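Long-range contacts in alcohol dehydrogenase YqhD (Escherichia coli, PDB 4QGS), which reduces a broad range of short-chain aldehydes to primary alcohols with NADPH, using one zinc ion per subunit: residues I76-P80 against S107-T112; R42-G48 against D69-G75; L85-V89 against F114-A119. All coordinates share one frame; numbering follows the deposited sequence.

Contact 1. Residues I76-P80 against S107-T112; sequences IEPNP and SVLDGT
Ser107, in the first turn of helix 106-119, pushes its hydroxyl into the bend of the loop 76-80. With OG anti to the backbone N (chi1 -178°), the oxygen leaves the helix and lies 2.6 Å from Glu77 O, while Pro78 CA is 3.3 Å from the same Ser107 OG. The ring of Pro80 closes over it from another direction, CD of Pro80 standing 3.4 Å from Ser107 OG and CG resting near the Ser107 carbonyl oxygen. Further along the helix there is Gly111, where a side chain would press on both Pro80 and Ile76; its bare CA lets the loop come near. Ile76 takes the other flank. Ile76 CG2 faces Ser107 O at 3.8 Å, and the longer arm runs along the helix until Ile76 CD1 meets Thr112 OG1 at 4.0 Å, the two side chains crossing at about a right angle. That threonine hydroxyl is turned back to its own helix, donating to Val108 O, which also accepts from Thr112 N on the opposite face of the carbonyl plane. Asn79, Ser107 and Asp110 all belong to the NADP(+) site, consistent with the contact lining part of the cofactor cleft. On the sheet side of the helix, Val108 and Thr112 pack on strand 99-104 and Thr112 OG1 bonds to Thr46 OG1 of strand 42-46; Pro80 of the loop touches Ile163 of strand 161-163.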
# COMPACT_ATOMS: atom_id res chain seq x y z
N ILE A 76 -15.32 10.00 -0.05
CA ILE A 76 -14.74 8.73 -0.49
C ILE A 76 -14.34 7.95 0.75
O ILE A 76 -13.50 8.39 1.54
CB ILE A 76 -13.54 8.93 -1.44
CG1 ILE A 76 -13.99 9.59 -2.75
CG2 ILE A 76 -12.87 7.59 -1.74
CD1 ILE A 76 -12.85 9.83 -3.74
N GLU A 77 -14.97 6.81 0.95
CA GLU A 77 -14.77 6.03 2.16
C GLU A 77 -13.56 5.11 2.02
O GLU A 77 -13.12 4.84 0.91
CB GLU A 77 -16.03 5.23 2.49
CG GLU A 77 -16.62 4.50 1.30
CD GLU A 77 -17.62 5.35 0.54
OE1 GLU A 77 -18.13 6.32 1.12
OE2 GLU A 77 -17.88 5.06 -0.65
N PRO A 78 -13.01 4.65 3.16
CA PRO A 78 -12.06 3.54 3.06
C PRO A 78 -12.78 2.39 2.37
O PRO A 78 -13.96 2.20 2.65
CB PRO A 78 -11.72 3.22 4.52
CG PRO A 78 -12.07 4.46 5.28
CD PRO A 78 -13.24 5.07 4.55
N ASN A 79 -12.10 1.67 1.48
CA ASN A 79 -12.79 0.79 0.55
C ASN A 79 -13.84 1.59 -0.22
O ASN A 79 -15.04 1.45 0.03
CB ASN A 79 -13.45 -0.40 1.27
CG ASN A 79 -12.43 -1.32 1.92
OD1 ASN A 79 -11.22 -1.14 1.77
ND2 ASN A 79 -12.92 -2.30 2.66
N PRO A 80 -13.39 2.47 -1.13
CA PRO A 80 -14.30 3.36 -1.86
C PRO A 80 -15.41 2.61 -2.59
O PRO A 80 -15.12 1.68 -3.35
CB PRO A 80 -13.37 4.08 -2.85
CG PRO A 80 -12.14 3.23 -2.92
CD PRO A 80 -11.99 2.62 -1.57
N SER A 107 -6.92 5.24 -0.29
CA SER A 107 -8.34 5.07 -0.57
C SER A 107 -8.86 6.17 -1.50
O SER A 107 -9.58 5.90 -2.46
CB SER A 107 -9.14 5.07 0.74
OG SER A 107 -10.52 4.87 0.49
N VAL A 108 -8.49 7.41 -1.20
CA VAL A 108 -8.91 8.54 -2.03
C VAL A 108 -8.26 8.43 -3.40
O VAL A 108 -8.90 8.65 -4.43
CB VAL A 108 -8.56 9.90 -1.37
CG1 VAL A 108 -8.91 11.07 -2.31
CG2 VAL A 108 -9.28 10.05 -0.05
N LEU A 109 -6.98 8.08 -3.39
CA LEU A 109 -6.23 7.92 -4.63
C LEU A 109 -6.86 6.85 -5.52
O LEU A 109 -7.11 7.09 -6.69
CB LEU A 109 -4.78 7.57 -4.33
CG LEU A 109 -3.89 7.30 -5.55
CD1 LEU A 109 -3.81 8.54 -6.43
CD2 LEU A 109 -2.52 6.85 -5.10
N ASP A 110 -7.12 5.68 -4.94
CA ASP A 110 -7.65 4.56 -5.70
C ASP A 110 -9.01 4.87 -6.32
O ASP A 110 -9.25 4.60 -7.50
CB ASP A 110 -7.75 3.31 -4.82
CG ASP A 110 -6.40 2.69 -4.54
OD1 ASP A 110 -5.41 3.13 -5.16
OD2 ASP A 110 -6.34 1.74 -3.73
N GLY A 111 -9.89 5.46 -5.53
CA GLY A 111 -11.21 5.82 -6.01
C GLY A 111 -11.12 6.86 -7.11
O GLY A 111 -11.89 6.85 -8.06
N THR A 112 -10.16 7.77 -6.97
CA THR A 112 -10.03 8.82 -7.97
C THR A 112 -9.48 8.24 -9.27
O THR A 112 -9.86 8.68 -10.36
CB THR A 112 -9.14 9.96 -7.43
OG1 THR A 112 -9.74 10.49 -6.24
CG2 THR A 112 -9.00 11.06 -8.47

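Contact 2. Residues R42-G48 against D69-G75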
# COMPACT_ATOMS: atom_id res chain seq x y z
N ARG A 42 -10.74 22.87 -15.36
CA ARG A 42 -11.81 22.76 -14.39
C ARG A 42 -11.44 21.59 -13.48
O ARG A 42 -11.48 20.43 -13.89
CB ARG A 42 -13.18 22.56 -15.06
CG ARG A 42 -14.36 22.55 -14.09
CD ARG A 42 -15.63 23.15 -14.73
NE ARG A 42 -15.40 24.50 -15.22
CZ ARG A 42 -16.22 25.17 -16.03
NH1 ARG A 42 -17.36 24.63 -16.43
NH2 ARG A 42 -15.90 26.40 -16.42
N VAL A 43 -11.03 21.92 -12.26
CA VAL A 43 -10.43 20.95 -11.35
C VAL A 43 -11.45 20.40 -10.36
O VAL A 43 -12.14 21.16 -9.70
CB VAL A 43 -9.26 21.58 -10.54
CG1 VAL A 43 -8.61 20.54 -9.63
CG2 VAL A 43 -8.23 22.22 -11.47
N LEU A 44 -11.54 19.08 -10.26
CA LEU A 44 -12.30 18.48 -9.16
C LEU A 44 -11.33 17.93 -8.11
O LEU A 44 -10.56 17.01 -8.39
CB LEU A 44 -13.22 17.36 -9.66
CG LEU A 44 -14.05 16.70 -8.55
CD1 LEU A 44 -15.04 17.66 -7.94
CD2 LEU A 44 -14.76 15.45 -9.08
N ILE A 45 -11.39 18.51 -6.92
CA ILE A 45 -10.65 18.03 -5.76
C ILE A 45 -11.47 16.96 -5.04
O ILE A 45 -12.59 17.21 -4.63
CB ILE A 45 -10.36 19.17 -4.78
CG1 ILE A 45 -9.50 20.24 -5.44
CG2 ILE A 45 -9.71 18.63 -3.49
CD1 ILE A 45 -9.13 21.36 -4.48
N THR A 46 -10.90 15.76 -4.91
CA THR A 46 -11.59 14.67 -4.23
C THR A 46 -10.94 14.40 -2.88
O THR A 46 -9.73 14.53 -2.72
CB THR A 46 -11.57 13.40 -5.07
OG1 THR A 46 -10.21 13.02 -5.31
CG2 THR A 46 -12.26 13.62 -6.41
N TYR A 47 -11.75 14.02 -1.89
CA TYR A 47 -11.18 13.63 -0.60
C TYR A 47 -12.08 12.66 0.15
O TYR A 47 -13.16 12.29 -0.33
CB TYR A 47 -10.90 14.86 0.26
CG TYR A 47 -12.08 15.77 0.49
CD1 TYR A 47 -12.94 15.58 1.56
CD2 TYR A 47 -12.33 16.85 -0.36
CE1 TYR A 47 -14.02 16.42 1.78
CE2 TYR A 47 -13.40 17.69 -0.15
CZ TYR A 47 -14.24 17.47 0.92
OH TYR A 47 -15.31 18.32 1.12
N GLY A 48 -11.63 12.26 1.33
CA GLY A 48 -12.26 11.17 2.06
C GLY A 48 -13.23 11.64 3.11
O GLY A 48 -14.22 12.31 2.80
N ASP A 69 -10.49 27.46 -11.51
CA ASP A 69 -11.85 26.93 -11.50
C ASP A 69 -11.85 25.60 -10.74
O ASP A 69 -11.56 24.55 -11.33
CB ASP A 69 -12.34 26.78 -12.94
CG ASP A 69 -13.80 26.42 -13.04
OD1 ASP A 69 -14.50 26.39 -12.01
OD2 ASP A 69 -14.25 26.19 -14.18
N VAL A 70 -12.16 25.65 -9.45
CA VAL A 70 -12.05 24.49 -8.59
C VAL A 70 -13.40 24.05 -7.99
O VAL A 70 -14.16 24.88 -7.48
CB VAL A 70 -11.06 24.76 -7.44
CG1 VAL A 70 -10.98 23.56 -6.50
CG2 VAL A 70 -9.68 25.10 -7.99
N LEU A 71 -13.67 22.75 -8.07
CA LEU A 71 -14.86 22.14 -7.47
C LEU A 71 -14.40 21.09 -6.45
O LEU A 71 -13.24 20.68 -6.48
CB LEU A 71 -15.75 21.48 -8.53
CG LEU A 71 -16.69 22.32 -9.40
CD1 LEU A 71 -15.97 23.44 -10.12
CD2 LEU A 71 -17.38 21.40 -10.41
N GLU A 72 -15.31 20.66 -5.58
CA GLU A 72 -14.96 19.68 -4.55
C GLU A 72 -15.91 18.48 -4.53
O GLU A 72 -17.10 18.62 -4.82
CB GLU A 72 -14.95 20.32 -3.17
CG GLU A 72 -14.03 21.52 -3.01
CD GLU A 72 -14.02 22.04 -1.59
OE1 GLU A 72 -13.53 23.17 -1.35
OE2 GLU A 72 -14.52 21.32 -0.69
N PHE A 73 -15.38 17.31 -4.19
CA PHE A 73 -16.19 16.12 -4.00
C PHE A 73 -15.57 15.26 -2.91
O PHE A 73 -14.52 14.66 -3.11
CB PHE A 73 -16.31 15.31 -5.30
CG PHE A 73 -17.18 14.08 -5.17
CD1 PHE A 73 -18.52 14.13 -5.52
CD2 PHE A 73 -16.67 12.89 -4.69
CE1 PHE A 73 -19.33 13.01 -5.41
CE2 PHE A 73 -17.47 11.76 -4.57
CZ PHE A 73 -18.80 11.83 -4.93
N GLY A 74 -16.22 15.19 -1.75
CA GLY A 74 -15.68 14.42 -0.65
C GLY A 74 -16.52 13.20 -0.34
O GLY A 74 -17.47 12.89 -1.07
N GLY A 75 -16.17 12.50 0.73
CA GLY A 75 -16.93 11.35 1.18
C GLY A 75 -16.46 10.01 0.64
O GLY A 75 -17.13 9.00 0.83
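Tyr47 has its CG between the backbone N and the carbonyl carbon (chi1 55°), a rotation that swings the ring across to the end of the neighbouring strand and lays it over Gly74. The CA of Gly74 sits 3.6 Å from the centroid of the Tyr47 ring, almost on the ring normal, a CH-pi contact; any CB at Gly74 would run into the ring. Glu72, extended beyond CG, brings its carboxylate to the ring edge, with OE2 3.6 Å from Tyr47 OH. Leu44 holds CG anti to the backbone N (chi1 -180°), which carries CD1 over the neighbouring strand to 3.8 Å from Phe73 CB, beside Leu71 CB. On the other face of the sheet Ile45 CD1 reaches Val70 CG1, a contact less sure because Val70 has two conformers. At the start of the strands Arg42 and Asp69 are probably salt-bridged, though the model sets them too close to trust the geometry. Between these two layers of side chains the strands run parallel, in regular pairing from Val43 with Val70 to Thr46 with Phe73. Val43 and Ile45 do the bonding for strand 42-46: Val43 N gives to Asp69 O (2.8 Å), Leu71 N to Val43 O, Ile45 N to Leu71 O and Phe73 N to Ile45 O. Tyr47 N carries the pattern on to Phe73 O, and past the strands Gly75 N bonds to Gly48 O (2.9 Å). Helix 57-64 covers the face of Ile45, and helix 82-95 the face of Leu44 and Phe73. Strand, helices and parallel neighbouring strand make a beta-alpha-beta unit at the edge of a Rossmann-like nucleotide-binding sheet, whose strand 42-46 leads directly to Gly49 of the NADP(+) site.

Contact 3. Residues L85-V89 against F114-A119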
# COMPACT_ATOMS: atom_id res chain seq x y z
N LEU A 85 -18.31 6.58 -6.19
CA LEU A 85 -17.40 6.94 -7.27
C LEU A 85 -18.17 7.27 -8.55
O LEU A 85 -17.80 8.17 -9.29
CB LEU A 85 -16.38 5.82 -7.51
CG LEU A 85 -15.55 5.43 -6.29
CD1 LEU A 85 -14.55 4.35 -6.63
CD2 LEU A 85 -14.82 6.65 -5.70
N MET A 86 -19.26 6.54 -8.78
CA MET A 86 -20.12 6.81 -9.94
C MET A 86 -20.81 8.17 -9.84
O MET A 86 -21.04 8.82 -10.85
CB MET A 86 -21.17 5.72 -10.10
CG MET A 86 -20.71 4.52 -10.92
SD MET A 86 -20.14 4.98 -12.57
CE MET A 86 -18.39 4.86 -12.34
N ASN A 87 -21.16 8.57 -8.62
CA ASN A 87 -21.72 9.91 -8.38
C ASN A 87 -20.73 10.99 -8.79
O ASN A 87 -21.10 12.03 -9.33
CB ASN A 87 -22.08 10.09 -6.91
CG ASN A 87 -23.45 9.53 -6.57
OD1 ASN A 87 -24.31 9.38 -7.43
ND2 ASN A 87 -23.65 9.20 -5.30
N ALA A 88 -19.45 10.73 -8.52
CA ALA A 88 -18.41 11.67 -8.90
C ALA A 88 -18.23 11.67 -10.41
O ALA A 88 -18.00 12.72 -11.01
CB ALA A 88 -17.12 11.34 -8.21
N VAL A 89 -18.33 10.49 -11.01
CA VAL A 89 -18.24 10.36 -12.46
C VAL A 89 -19.37 11.17 -13.11
O VAL A 89 -19.18 11.80 -14.15
CB VAL A 89 -18.31 8.88 -12.91
CG1 VAL A 89 -18.47 8.76 -14.43
CG2 VAL A 89 -17.06 8.14 -12.46
N PHE A 114 -10.23 5.40 -10.40
CA PHE A 114 -11.39 4.81 -11.04
C PHE A 114 -12.25 5.87 -11.72
O PHE A 114 -12.69 5.69 -12.85
CB PHE A 114 -12.21 4.03 -10.02
CG PHE A 114 -13.48 3.47 -10.57
CD1 PHE A 114 -13.45 2.38 -11.43
CD2 PHE A 114 -14.69 4.03 -10.25
CE1 PHE A 114 -14.62 1.86 -11.95
CE2 PHE A 114 -15.86 3.52 -10.75
CZ PHE A 114 -15.83 2.43 -11.61
N ILE A 115 -12.47 6.99 -11.03
CA ILE A 115 -13.23 8.09 -11.60
C ILE A 115 -12.60 8.58 -12.91
O ILE A 115 -13.30 8.78 -13.90
CB ILE A 115 -13.35 9.26 -10.61
CG1 ILE A 115 -14.12 8.83 -9.37
CG2 ILE A 115 -14.04 10.45 -11.26
CD1 ILE A 115 -14.02 9.81 -8.20
N ALA A 116 -11.28 8.74 -12.92
CA ALA A 116 -10.56 9.22 -14.09
C ALA A 116 -10.75 8.31 -15.31
O ALA A 116 -10.89 8.79 -16.44
CB ALA A 116 -9.08 9.34 -13.77
N ALA A 117 -10.74 7.00 -15.09
CA ALA A 117 -10.87 6.06 -16.19
C ALA A 117 -12.32 5.90 -16.60
O ALA A 117 -12.66 5.92 -17.79
CB ALA A 117 -10.29 4.71 -15.80
N ALA A 118 -13.19 5.73 -15.60
CA ALA A 118 -14.61 5.56 -15.85
C ALA A 118 -15.16 6.71 -16.69
O ALA A 118 -16.06 6.51 -17.51
CB ALA A 118 -15.37 5.45 -14.53
N ALA A 119 -14.61 7.90 -16.48
CA ALA A 119 -15.15 9.10 -17.09
C ALA A 119 -14.97 9.14 -18.60
O ALA A 119 -15.83 9.66 -19.31
CB ALA A 119 -14.52 10.32 -16.45
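Leu85 and Ile115 lie at the dense side of this helix pair. Ile115 has CG1 anti to its carbonyl carbon (chi1 -63°), which sends the delta methyl across to the facing helix: CD1 is 3.5 Å from Ala88 CB, tighter than usual for two carbons, and it also meets Leu85 CD2. The small alanine makes room for that methyl, while Ile115 CG1 lies against the backbone oxygen of Leu85. A little further along, Val89 CG2 fits between Ile115 and Ala118, 3.8 Å from Ala118 CB. Helices 82-95 and 106-119 are neighbours on one face of the parallel sheet in a Rossmann-like alpha/beta domain, joined through strand 99-104, and their short segments cross at -51° with the axes 9.2 Å apart. Ile115 also touches Leu100 of that strand. The solvent side belongs to Met86, which is partly exposed, yet its methyl still comes close. Its CB starts away from the other helix, and bends at chi2 and chi3 bring the terminal methyl back, Met86 CE standing 3.3 Å from Phe114 CE2 and 3.8 Å from Ala118 CB. Between the two sides lies the Phe114 ring, approached obliquely by Leu85 CD1, 3.6 Å from Phe114 CD2. Replacing Phe114 by an alanine would probably leave Leu85 CD1 and the Met86 methyl without the ring they touch, and free the methionine end to turn. Pro127 touches Met86 on this outer side, and Ile130 of helix 129-132 lies against Phe114 and Ala118.

In the fold
From the N terminus the chain first lays down strand 42-46, passes through helices 51-55 and 57-64, and returns as strand 69-73, closing contact 2 before either of the others opens. It then runs through the loop 76-80 into helix 82-95, strand 99-104 and helix 106-119. Contacts 1 and 3 cross along this stretch: loop and helix 82-95 come in order and meet successive parts of helix 106-119 in that same order. A probable hydrogen bond from Ile76 N to Tyr47 O connects contacts 1 and 2, Leu85 packs against Gly111 and Pro80 between contacts 1 and 3, and Phe73 reaches Ala88 between contacts 2 and 3. Together they bind sheet edge, covering helices and cofactor loop.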